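Side-chain contacts in putative nucleotide sugar epimerase/ dehydratase (Bordetella bronchiseptica, PDB 2Q1S), which binds NADH in a Rossmann fold and probably acts as a nucleotide-sugar epimerase or dehydratase in making the lipopolysaccharide O-antigen: residues T129-Y134 with V193-Q198; F187-S192 with T203-F208; Y212-I217 with I351-A356. One frame throughout, in Å; residues are numbered along the deposited sequence.

Contact 1: residues T129-Y134 with V193-Q198; sequences TTLKLY and VYYHKQ
Two helices on one face of the Rossmann-type sheet, 128-137 and 180-199, meet where Tyr134 and Leu131 of the first close round the phenol ring of Tyr195 of the second. The evidence for a ring-centred contact is direct: Tyr134 CB stands 3.7 Å from the centroid of the Tyr195 ring and only 7° off its normal, a CH-pi contact over the middle of the face. From that point the Tyr134 ring continues with an edge toward the same face, its CD2 lying 3.9 Å from Tyr195 CD1. The centroids are 5.7 Å apart and the planes 68° from each other, which defines an offset edge-to-face pair. With its CG anti to the carbonyl carbon (chi1 -75°), Tyr134 turns its ring past the face of Tyr195 and lets its hydroxyl run on to a hydrogen bond with Ser192 OG.

Leu131 meets the hydroxyl end of the phenol. Its CD1 comes in at the ring edge, near the plane, 3.5 Å from Tyr195 OH and 3.9 Å from Tyr195 CE1, and the two side chains cross at about a right angle. Tyr195 is buried, and its hydroxyl hydrogen-bonds Glu135 OE1, so both tyrosines end in polar anchors beyond the apolar contact. On the far face of the Tyr195 ring lies Tyr194 CE2. Pro119 of the second subunit also packs on Tyr195, and His123 of that subunit on Leu131. The contact thus joins two helices of the layer beside the Rossmann sheet at the subunit boundary, consistent with the helical dimer interface of extended short-chain dehydrogenase/reductases.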
loop_
_atom_site.group_PDB
_atom_site.type_symbol
_atom_site.label_atom_id
_atom_site.label_comp_id
_atom_site.label_asym_id
_atom_site.label_seq_id
_atom_site.Cartn_x
_atom_site.Cartn_y
_atom_site.Cartn_z
ATOM N N THR A 129 -1.095 1.541 -10.431
ATOM C CA THR A 129 -0.187 1.819 -11.570
ATOM C C THR A 129 1.155 1.093 -11.342
ATOM O O THR A 129 1.633 0.348 -12.217
ATOM C CB THR A 129 0.088 3.333 -11.604
ATOM O OG1 THR A 129 0.316 3.788 -10.252
ATOM C CG2 THR A 129 -1.055 4.073 -12.226
ATOM N N THR A 130 1.778 1.298 -10.187
ATOM C CA THR A 130 3.073 0.705 -9.900
ATOM C C THR A 130 3.025 -0.819 -9.887
ATOM O O THR A 130 3.891 -1.501 -10.469
ATOM C CB THR A 130 3.608 1.238 -8.571
ATOM O OG1 THR A 130 3.567 2.674 -8.624
ATOM C CG2 THR A 130 5.045 0.762 -8.334
ATOM N N LEU A 131 2.022 -1.370 -9.198
ATOM C CA LEU A 131 1.921 -2.825 -9.073
ATOM C C LEU A 131 1.752 -3.477 -10.467
ATOM O O LEU A 131 2.451 -4.462 -10.763
ATOM C CB LEU A 131 0.709 -3.157 -8.163
ATOM C CG LEU A 131 0.590 -4.672 -7.975
ATOM C CD1 LEU A 131 1.836 -5.272 -7.332
ATOM C CD2 LEU A 131 -0.680 -4.941 -7.130
ATOM N N LYS A 132 0.811 -2.990 -11.266
ATOM C CA LYS A 132 0.543 -3.620 -12.564
ATOM C C LYS A 132 1.740 -3.453 -13.508
ATOM O O LYS A 132 2.062 -4.367 -14.266
ATOM C CB LYS A 132 -0.739 -3.116 -13.183
ATOM C CG LYS A 132 -1.952 -3.495 -12.301
ATOM C CD LYS A 132 -3.276 -3.196 -12.983
ATOM C CE LYS A 132 -3.667 -4.182 -14.090
ATOM N NZ LYS A 132 -5.011 -3.909 -14.668
ATOM N N LEU A 133 2.391 -2.300 -13.433
ATOM C CA LEU A 133 3.580 -2.093 -14.263
ATOM C C LEU A 133 4.642 -3.097 -13.890
ATOM O O LEU A 133 5.214 -3.806 -14.756
ATOM C CB LEU A 133 4.068 -0.644 -14.087
ATOM C CG LEU A 133 5.378 -0.372 -14.873
ATOM C CD1 LEU A 133 5.241 -0.483 -16.393
ATOM C CD2 LEU A 133 5.916 0.982 -14.471
ATOM N N TYR A 134 4.984 -3.176 -12.604
ATOM C CA TYR A 134 6.047 -4.051 -12.139
ATOM C C TYR A 134 5.730 -5.514 -12.444
ATOM O O TYR A 134 6.610 -6.306 -12.819
ATOM C CB TYR A 134 6.259 -3.846 -10.650
ATOM C CG TYR A 134 6.987 -2.560 -10.289
ATOM C CD1 TYR A 134 7.325 -1.598 -11.280
ATOM C CD2 TYR A 134 7.334 -2.293 -8.965
ATOM C CE1 TYR A 134 8.025 -0.451 -10.935
ATOM C CE2 TYR A 134 8.004 -1.145 -8.594
ATOM C CZ TYR A 134 8.341 -0.204 -9.581
ATOM O OH TYR A 134 9.027 0.942 -9.217
ATOM N N VAL A 193 10.938 -2.346 -3.676
ATOM C CA VAL A 193 11.818 -3.221 -2.909
ATOM C C VAL A 193 11.451 -4.711 -3.127
ATOM O O VAL A 193 12.328 -5.561 -3.357
ATOM C CB VAL A 193 11.809 -2.834 -1.407
ATOM C CG1 VAL A 193 12.530 -3.871 -0.552
ATOM C CG2 VAL A 193 12.465 -1.424 -1.217
ATOM N N TYR A 194 10.144 -5.010 -3.077
ATOM C CA TYR A 194 9.709 -6.396 -3.256
ATOM C C TYR A 194 10.042 -6.983 -4.615
ATOM O O TYR A 194 10.593 -8.084 -4.723
ATOM C CB TYR A 194 8.209 -6.520 -3.041
ATOM C CG TYR A 194 7.699 -7.896 -3.389
ATOM C CD1 TYR A 194 7.852 -8.966 -2.509
ATOM C CD2 TYR A 194 7.064 -8.130 -4.624
ATOM C CE1 TYR A 194 7.416 -10.250 -2.865
ATOM C CE2 TYR A 194 6.620 -9.402 -4.990
ATOM C CZ TYR A 194 6.808 -10.452 -4.093
ATOM O OH TYR A 194 6.385 -11.722 -4.405
ATOM N N TYR A 195 9.741 -6.247 -5.676
ATOM C CA TYR A 195 10.007 -6.791 -7.012
ATOM C C TYR A 195 11.497 -6.942 -7.281
ATOM O O TYR A 195 11.907 -7.843 -8.057
ATOM C CB TYR A 195 9.315 -5.924 -8.078
ATOM C CG TYR A 195 7.885 -6.363 -8.273
ATOM C CD1 TYR A 195 6.868 -5.844 -7.463
ATOM C CD2 TYR A 195 7.562 -7.333 -9.225
ATOM C CE1 TYR A 195 5.547 -6.265 -7.618
ATOM C CE2 TYR A 195 6.265 -7.744 -9.371
ATOM C CZ TYR A 195 5.246 -7.205 -8.575
ATOM O OH TYR A 195 3.983 -7.705 -8.757
ATOM N N HIS A 196 12.329 -6.090 -6.668
ATOM C CA HIS A 196 13.776 -6.274 -6.760
ATOM C C HIS A 196 14.247 -7.570 -6.026
ATOM O O HIS A 196 14.993 -8.378 -6.582
ATOM C CB HIS A 196 14.553 -5.045 -6.258
ATOM C CG HIS A 196 16.017 -5.316 -6.108
ATOM N ND1 HIS A 196 16.614 -5.587 -4.897
ATOM C CD2 HIS A 196 16.995 -5.439 -7.046
ATOM C CE1 HIS A 196 17.904 -5.821 -5.090
ATOM N NE2 HIS A 196 18.158 -5.733 -6.387
ATOM N N LYS A 197 13.766 -7.771 -4.802
ATOM C CA LYS A 197 14.222 -8.926 -3.972
ATOM C C LYS A 197 13.681 -10.222 -4.593
ATOM O O LYS A 197 14.393 -11.233 -4.703
ATOM C CB LYS A 197 13.694 -8.757 -2.534
ATOM C CG LYS A 197 14.136 -9.798 -1.543
ATOM N N GLN A 198 12.410 -10.199 -4.995
ATOM C CA GLN A 198 11.766 -11.436 -5.444
ATOM C C GLN A 198 12.037 -11.803 -6.904
ATOM O O GLN A 198 12.203 -12.993 -7.247
ATOM C CB GLN A 198 10.260 -11.343 -5.176
ATOM C CG GLN A 198 9.508 -12.668 -5.437
ATOM C CD GLN A 198 9.803 -13.765 -4.417
ATOM O OE1 GLN A 198 9.518 -14.946 -4.666
ATOM N NE2 GLN A 198 10.335 -13.381 -3.267
#

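Contact 2: residues F187-S192 with T203-F208; sequences FGEFYS and TVRARF. With NAI (1,4-dihydronicotinamide adenine dinucleotide), chain B.
Glu189 reaches two arginines of the neighbouring strand at once. Arg207 grips its carboxylate side-on with two nitrogens: NH2 donates to Glu189 OE1 over 2.8 Å, on the syn lone pair, while NE donates to Glu189 OE2 over 2.9 Å in a fairly straight bond (166° at the hydrogen). A second donor on OE1 is Arg205 NH1, 2.9 Å away and nearly in line with the C-O bond. The carboxylate is coplanar with neither guanidinium. Asp170 accepts from both arginines as well, so the two guanidinium groups are probably balanced by two acids.

Helix 180-199 runs back against strand 203-212 here, their local directions 155° apart; this is the second half of a beta-alpha-beta crossover of the Rossmann-type fold, from strand 145-151 through this helix to its parallel neighbour 203-212. Further along the strand, Phe208 borders the cofactor, its ring atom CE1 3.5 Å from NAI N1N.

One turn of helix beyond Glu189, Ser192 packs its CB against Arg205 CG at 3.7 Å. Its OG, anti to the carbonyl carbon, bends back to donate to Gly188 O, which the Ser192 amide meets from the opposite face of the carbonyl plane. The carbonyl of Ser192 takes a hydrogen bond from Thr203 OG1 at 2.8 Å, the donor standing 49° above the carbonyl plane.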
loop_
_atom_site.group_PDB
_atom_site.type_symbol
_atom_site.label_atom_id
_atom_site.label_comp_id
_atom_site.label_asym_id
_atom_site.label_seq_id
_atom_site.Cartn_x
_atom_site.Cartn_y
_atom_site.Cartn_z
ATOM N N PHE A 187 3.736 3.244 -0.887
ATOM C CA PHE A 187 3.412 1.887 -1.304
ATOM C C PHE A 187 4.250 1.507 -2.533
ATOM O O PHE A 187 4.695 0.360 -2.667
ATOM C CB PHE A 187 1.924 1.738 -1.641
ATOM C CG PHE A 187 0.975 1.908 -0.440
ATOM C CD1 PHE A 187 1.446 1.969 0.875
ATOM C CD2 PHE A 187 -0.405 1.961 -0.656
ATOM C CE1 PHE A 187 0.552 2.102 1.948
ATOM C CE2 PHE A 187 -1.293 2.111 0.451
ATOM C CZ PHE A 187 -0.788 2.162 1.701
ATOM N N GLY A 188 4.481 2.482 -3.426
ATOM C CA GLY A 188 5.294 2.212 -4.610
ATOM C C GLY A 188 6.759 1.936 -4.209
ATOM O O GLY A 188 7.461 1.180 -4.906
ATOM N N GLU A 189 7.232 2.509 -3.094
ATOM C CA GLU A 189 8.550 2.103 -2.557
ATOM C C GLU A 189 8.560 0.660 -2.066
ATOM O O GLU A 189 9.483 -0.104 -2.390
ATOM C CB GLU A 189 9.064 3.039 -1.488
ATOM C CG GLU A 189 9.404 4.484 -1.994
ATOM C CD GLU A 189 10.461 5.159 -1.144
ATOM O OE1 GLU A 189 11.425 4.504 -0.715
ATOM O OE2 GLU A 189 10.262 6.380 -0.914
ATOM N N PHE A 190 7.501 0.259 -1.341
ATOM C CA PHE A 190 7.353 -1.143 -0.922
ATOM C C PHE A 190 7.424 -2.049 -2.153
ATOM O O PHE A 190 8.157 -3.052 -2.148
ATOM C CB PHE A 190 6.019 -1.385 -0.174
ATOM C CG PHE A 190 6.050 -1.043 1.289
ATOM C CD1 PHE A 190 6.399 -2.007 2.218
ATOM C CD2 PHE A 190 5.605 0.193 1.752
ATOM C CE1 PHE A 190 6.387 -1.711 3.618
ATOM C CE2 PHE A 190 5.606 0.513 3.122
ATOM C CZ PHE A 190 5.968 -0.458 4.047
ATOM N N TYR A 191 6.643 -1.734 -3.187
ATOM C CA TYR A 191 6.631 -2.563 -4.384
ATOM C C TYR A 191 8.003 -2.619 -5.032
ATOM O O TYR A 191 8.445 -3.656 -5.552
ATOM C CB TYR A 191 5.635 -2.052 -5.430
ATOM C CG TYR A 191 4.164 -2.138 -5.009
ATOM C CD1 TYR A 191 3.659 -3.188 -4.247
ATOM C CD2 TYR A 191 3.251 -1.163 -5.441
ATOM C CE1 TYR A 191 2.298 -3.251 -3.930
ATOM C CE2 TYR A 191 1.931 -1.201 -5.117
ATOM C CZ TYR A 191 1.392 -2.249 -4.371
ATOM O OH TYR A 191 0.020 -2.259 -4.116
ATOM N N SER A 192 8.672 -1.464 -5.048
ATOM C CA SER A 192 9.983 -1.385 -5.682
ATOM C C SER A 192 10.987 -2.309 -4.990
ATOM O O SER A 192 11.831 -2.971 -5.647
ATOM C CB SER A 192 10.466 0.069 -5.646
ATOM O OG SER A 192 9.700 0.896 -6.485
ATOM N N THR A 203 15.112 -1.997 -9.746
ATOM C CA THR A 203 14.444 -0.742 -9.360
ATOM C C THR A 203 15.382 0.213 -8.629
ATOM O O THR A 203 16.266 -0.212 -7.864
ATOM C CB THR A 203 13.257 -1.011 -8.442
ATOM O OG1 THR A 203 13.711 -1.640 -7.232
ATOM C CG2 THR A 203 12.208 -1.866 -9.165
ATOM N N VAL A 204 15.173 1.522 -8.887
ATOM C CA VAL A 204 15.863 2.564 -8.105
ATOM C C VAL A 204 14.772 3.582 -7.749
ATOM O O VAL A 204 14.048 4.001 -8.630
ATOM C CB VAL A 204 16.943 3.245 -8.933
ATOM C CG1 VAL A 204 17.599 4.349 -8.100
ATOM C CG2 VAL A 204 17.966 2.226 -9.356
ATOM N N ARG A 205 14.655 3.906 -6.456
ATOM C CA ARG A 205 13.661 4.864 -5.991
ATOM C C ARG A 205 14.375 6.207 -5.927
ATOM O O ARG A 205 15.422 6.317 -5.301
ATOM C CB ARG A 205 13.169 4.442 -4.598
ATOM C CG ARG A 205 12.363 3.108 -4.678
ATOM C CD ARG A 205 12.365 2.463 -3.265
ATOM N NE ARG A 205 13.593 1.791 -2.907
ATOM C CZ ARG A 205 14.104 1.757 -1.675
ATOM N NH1 ARG A 205 13.497 2.452 -0.723
ATOM N NH2 ARG A 205 15.211 1.091 -1.421
ATOM N N ALA A 206 13.774 7.210 -6.574
ATOM C CA ALA A 206 14.337 8.574 -6.575
ATOM C C ALA A 206 13.391 9.452 -5.780
ATOM O O ALA A 206 12.299 9.676 -6.210
ATOM C CB ALA A 206 14.460 9.099 -8.038
ATOM N N ARG A 207 13.815 9.909 -4.593
ATOM C CA ARG A 207 12.969 10.730 -3.719
ATOM C C ARG A 207 13.263 12.208 -3.982
ATOM O O ARG A 207 14.396 12.643 -3.906
ATOM C CB ARG A 207 13.320 10.429 -2.254
ATOM C CG ARG A 207 12.825 9.065 -1.793
ATOM C CD ARG A 207 13.234 8.824 -0.334
ATOM N NE ARG A 207 12.805 7.493 0.079
ATOM C CZ ARG A 207 13.399 6.782 1.065
ATOM N NH1 ARG A 207 14.413 7.284 1.767
ATOM N NH2 ARG A 207 12.946 5.552 1.360
ATOM N N PHE A 208 12.219 12.949 -4.300
ATOM C CA PHE A 208 12.443 14.379 -4.449
ATOM C C PHE A 208 11.239 15.161 -3.945
ATOM O O PHE A 208 10.246 14.583 -3.527
ATOM C CB PHE A 208 12.917 14.732 -5.874
ATOM C CG PHE A 208 12.065 14.149 -6.984
ATOM C CD1 PHE A 208 10.962 14.818 -7.408
ATOM C CD2 PHE A 208 12.450 12.980 -7.650
ATOM C CE1 PHE A 208 10.161 14.340 -8.440
ATOM C CE2 PHE A 208 11.671 12.475 -8.710
ATOM C CZ PHE A 208 10.501 13.186 -9.118
HETATM P PA NAI B . 2.184 15.417 -13.155
HETATM O O1A NAI B . 0.792 15.269 -12.654
HETATM O O2A NAI B . 2.510 16.576 -14.126
HETATM O O5B NAI B . 2.716 14.105 -13.771
HETATM C C5B NAI B . 2.130 12.813 -13.581
HETATM C C4B NAI B . 1.704 12.213 -14.910
HETATM O O4B NAI B . 1.091 10.952 -14.665
HETATM C C3B NAI B . 0.655 13.107 -15.622
HETATM O O3B NAI B . 1.071 13.360 -16.975
HETATM C C2B NAI B . -0.588 12.229 -15.631
HETATM O O2B NAI B . -1.502 12.375 -16.761
HETATM C C1B NAI B . 0.019 10.824 -15.624
HETATM N N9A NAI B . -0.888 9.769 -15.207
HETATM C C8A NAI B . -1.824 9.826 -14.211
HETATM N N7A NAI B . -2.422 8.638 -14.108
HETATM C C5A NAI B . -1.887 7.774 -15.017
HETATM C C6A NAI B . -2.076 6.377 -15.430
HETATM N N6A NAI B . -2.975 5.564 -14.862
HETATM N N1A NAI B . -1.303 5.859 -16.435
HETATM C C2A NAI B . -0.387 6.671 -17.030
HETATM N N3A NAI B . -0.130 7.954 -16.726
HETATM C C4A NAI B . -0.846 8.566 -15.718
HETATM O O3 NAI B . 3.042 15.619 -11.821
HETATM P PN NAI B . 4.655 15.699 -11.634
HETATM O O1N NAI B . 4.971 16.725 -10.665
HETATM O O2N NAI B . 5.242 15.648 -13.022
HETATM O O5D NAI B . 4.951 14.223 -10.986
HETATM C C5D NAI B . 5.826 13.272 -11.617
HETATM C C4D NAI B . 6.233 12.256 -10.548
HETATM O O4D NAI B . 7.011 12.908 -9.573
HETATM C C3D NAI B . 5.039 11.709 -9.763
HETATM O O3D NAI B . 5.269 10.308 -9.563
HETATM C C2D NAI B . 5.060 12.478 -8.478
HETATM O O2D NAI B . 4.436 11.730 -7.400
HETATM C C1D NAI B . 6.533 12.652 -8.236
HETATM N N1N NAI B . 6.861 13.765 -7.384
HETATM C C2N NAI B . 6.761 15.070 -7.800
HETATM C C3N NAI B . 7.112 16.121 -6.957
HETATM C C7N NAI B . 6.993 17.578 -7.395
HETATM O O7N NAI B . 7.338 18.446 -6.612
HETATM N N7N NAI B . 6.536 17.810 -8.652
HETATM C C4N NAI B . 7.639 15.852 -5.665
HETATM C C5N NAI B . 7.765 14.485 -5.282
HETATM C C6N NAI B . 7.402 13.476 -6.172
#

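Contact 3: residues Y212-I217 with I351-A356; sequences YGPGEI and IEWTKA
Trp353, on helix 343-356, lays one face of its indole over the type II turn Gly213-Glu216, which follows strand 203-212 of the Rossmann-type domain. Over the five-membered ring sits Pro214, its CB 3.9 Å from the centroid and 23° off the normal, a CH-pi contact. The six-membered ring receives Gly215: its CA makes a CH-pi contact 4.0 Å from the centroid of the Trp353 six-membered ring, while its backbone N lies 3.3 Å from Trp353 CZ2, close above the plane. The positive phi of Gly215, 98°, is that of a glycine in the third position of a type II turn, with the backbone N turned onto the indole.

The indole gets there because CG is anti to the backbone N (chi1 173°), which sends the ring out from the helix across the turn. Ile361 of helix 358-366 also packs on Trp353. The same turn reaches toward the cofactor side through Glu216, whose CB points away from Trp353 and whose OE2 forms a salt bridge with the NADH-binding Arg232. At the rim of the indole, near its plane, Ile217 CG1 meets Trp353 CH2 at 3.8 Å.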
loop_
_atom_site.group_PDB
_atom_site.type_symbol
_atom_site.label_atom_id
_atom_site.label_comp_id
_atom_site.label_asym_id
_atom_site.label_seq_id
_atom_site.Cartn_x
_atom_site.Cartn_y
_atom_site.Cartn_z
ATOM N N TYR A 212 10.149 22.604 -9.445
ATOM C CA TYR A 212 9.474 23.710 -10.119
ATOM C C TYR A 212 10.213 23.938 -11.451
ATOM O O TYR A 212 11.371 23.509 -11.609
ATOM C CB TYR A 212 9.502 24.986 -9.252
ATOM C CG TYR A 212 10.884 25.566 -9.181
ATOM C CD1 TYR A 212 11.835 24.998 -8.341
ATOM C CD2 TYR A 212 11.267 26.621 -10.025
ATOM C CE1 TYR A 212 13.155 25.513 -8.292
ATOM C CE2 TYR A 212 12.552 27.138 -10.002
ATOM C CZ TYR A 212 13.504 26.589 -9.135
ATOM O OH TYR A 212 14.793 27.086 -9.101
ATOM N N GLY A 213 9.533 24.558 -12.402
ATOM C CA GLY A 213 10.197 24.961 -13.632
ATOM C C GLY A 213 9.291 25.011 -14.852
ATOM O O GLY A 213 8.063 24.897 -14.750
ATOM N N PRO A 214 9.902 25.191 -16.035
ATOM C CA PRO A 214 9.090 25.179 -17.254
ATOM C C PRO A 214 8.321 23.870 -17.436
ATOM O O PRO A 214 8.815 22.802 -17.041
ATOM C CB PRO A 214 10.127 25.341 -18.377
ATOM C CG PRO A 214 11.372 25.857 -17.706
ATOM C CD PRO A 214 11.345 25.371 -16.297
ATOM N N GLY A 215 7.128 23.954 -18.011
ATOM C CA GLY A 215 6.378 22.750 -18.359
ATOM C C GLY A 215 5.318 22.346 -17.347
ATOM O O GLY A 215 4.501 21.487 -17.657
ATOM N N GLU A 216 5.303 22.990 -16.174
ATOM C CA GLU A 216 4.198 22.825 -15.218
ATOM C C GLU A 216 3.149 23.849 -15.542
ATOM O O GLU A 216 3.383 25.058 -15.383
ATOM C CB GLU A 216 4.653 22.998 -13.756
ATOM C CG GLU A 216 3.478 22.761 -12.809
ATOM C CD GLU A 216 3.827 22.642 -11.348
ATOM O OE1 GLU A 216 4.912 23.081 -10.910
ATOM O OE2 GLU A 216 2.976 22.097 -10.607
ATOM N N ILE A 217 1.999 23.357 -16.033
ATOM C CA ILE A 217 0.922 24.216 -16.526
ATOM C C ILE A 217 -0.223 24.209 -15.518
ATOM O O ILE A 217 -0.833 23.163 -15.286
ATOM C CB ILE A 217 0.405 23.702 -17.897
ATOM C CG1 ILE A 217 1.533 23.707 -18.937
ATOM C CG2 ILE A 217 -0.855 24.519 -18.353
ATOM C CD1 ILE A 217 1.262 22.887 -20.250
ATOM N N ILE A 351 9.955 31.764 -15.200
ATOM C CA ILE A 351 9.201 32.974 -15.530
ATOM C C ILE A 351 9.306 33.255 -17.042
ATOM O O ILE A 351 8.312 33.555 -17.702
ATOM C CB ILE A 351 9.702 34.156 -14.666
ATOM C CG1 ILE A 351 9.340 33.922 -13.185
ATOM C CG2 ILE A 351 9.162 35.534 -15.195
ATOM C CD1 ILE A 351 10.256 34.632 -12.182
ATOM N N GLU A 352 10.504 33.108 -17.613
ATOM C CA GLU A 352 10.653 33.336 -19.058
ATOM C C GLU A 352 9.711 32.419 -19.821
ATOM O O GLU A 352 8.963 32.865 -20.678
ATOM C CB GLU A 352 12.106 33.142 -19.508
ATOM C CG GLU A 352 13.038 34.207 -19.011
ATOM N N TRP A 353 9.701 31.130 -19.457
ATOM C CA TRP A 353 8.825 30.179 -20.134
ATOM C C TRP A 353 7.342 30.499 -19.927
ATOM O O TRP A 353 6.534 30.384 -20.857
ATOM C CB TRP A 353 9.130 28.739 -19.669
ATOM C CG TRP A 353 8.145 27.728 -20.196
ATOM C CD1 TRP A 353 8.207 27.038 -21.384
ATOM C CD2 TRP A 353 6.954 27.274 -19.531
ATOM N NE1 TRP A 353 7.126 26.166 -21.479
ATOM C CE2 TRP A 353 6.327 26.324 -20.382
ATOM C CE3 TRP A 353 6.350 27.594 -18.304
ATOM C CZ2 TRP A 353 5.121 25.665 -20.029
ATOM C CZ3 TRP A 353 5.136 26.927 -17.945
ATOM C CH2 TRP A 353 4.530 26.009 -18.836
ATOM N N THR A 354 6.980 30.880 -18.707
ATOM C CA THR A 354 5.584 31.196 -18.393
ATOM C C THR A 354 5.084 32.404 -19.203
ATOM O O THR A 354 3.977 32.386 -19.753
ATOM C CB THR A 354 5.395 31.416 -16.881
ATOM O OG1 THR A 354 6.026 30.335 -16.180
ATOM C CG2 THR A 354 3.893 31.503 -16.519
ATOM N N LYS A 355 5.915 33.438 -19.279
ATOM C CA LYS A 355 5.601 34.620 -20.100
ATOM C C LYS A 355 5.354 34.244 -21.558
ATOM O O LYS A 355 4.350 34.646 -22.150
ATOM C CB LYS A 355 6.730 35.644 -20.030
ATOM C CG LYS A 355 6.842 36.362 -18.715
ATOM C CD LYS A 355 7.968 37.404 -18.744
ATOM C CE LYS A 355 7.619 38.555 -19.638
ATOM N N ALA A 356 6.267 33.459 -22.128
ATOM C CA ALA A 356 6.186 33.079 -23.533
ATOM C C ALA A 356 4.930 32.251 -23.823
ATOM O O ALA A 356 4.406 32.291 -24.933
ATOM C CB ALA A 356 7.439 32.314 -23.942
#

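How the contacts relate
Contacts 1 and 2 form one neighbourhood: their centres are 9 Å apart, they share helix 180-199, and their segments alternate along the chain. They touch directly, Val193 CG2 packing 3.6 Å from Arg205 CZ and Leu131 CB 3.8 Å from Tyr191 CE2. Both also border the second subunit. Contact 3 lies across the chain's centre, about 34 Å from contact 1 and 28 Å from contact 2, centre to centre. Yet strand 203-212 links it to contact 2, since 203-208 and 212-217 follow closely in sequence. That strand thus passes from the subunit-facing helix to the cofactor and on to the turn met by helix 343-356, near the C-terminus.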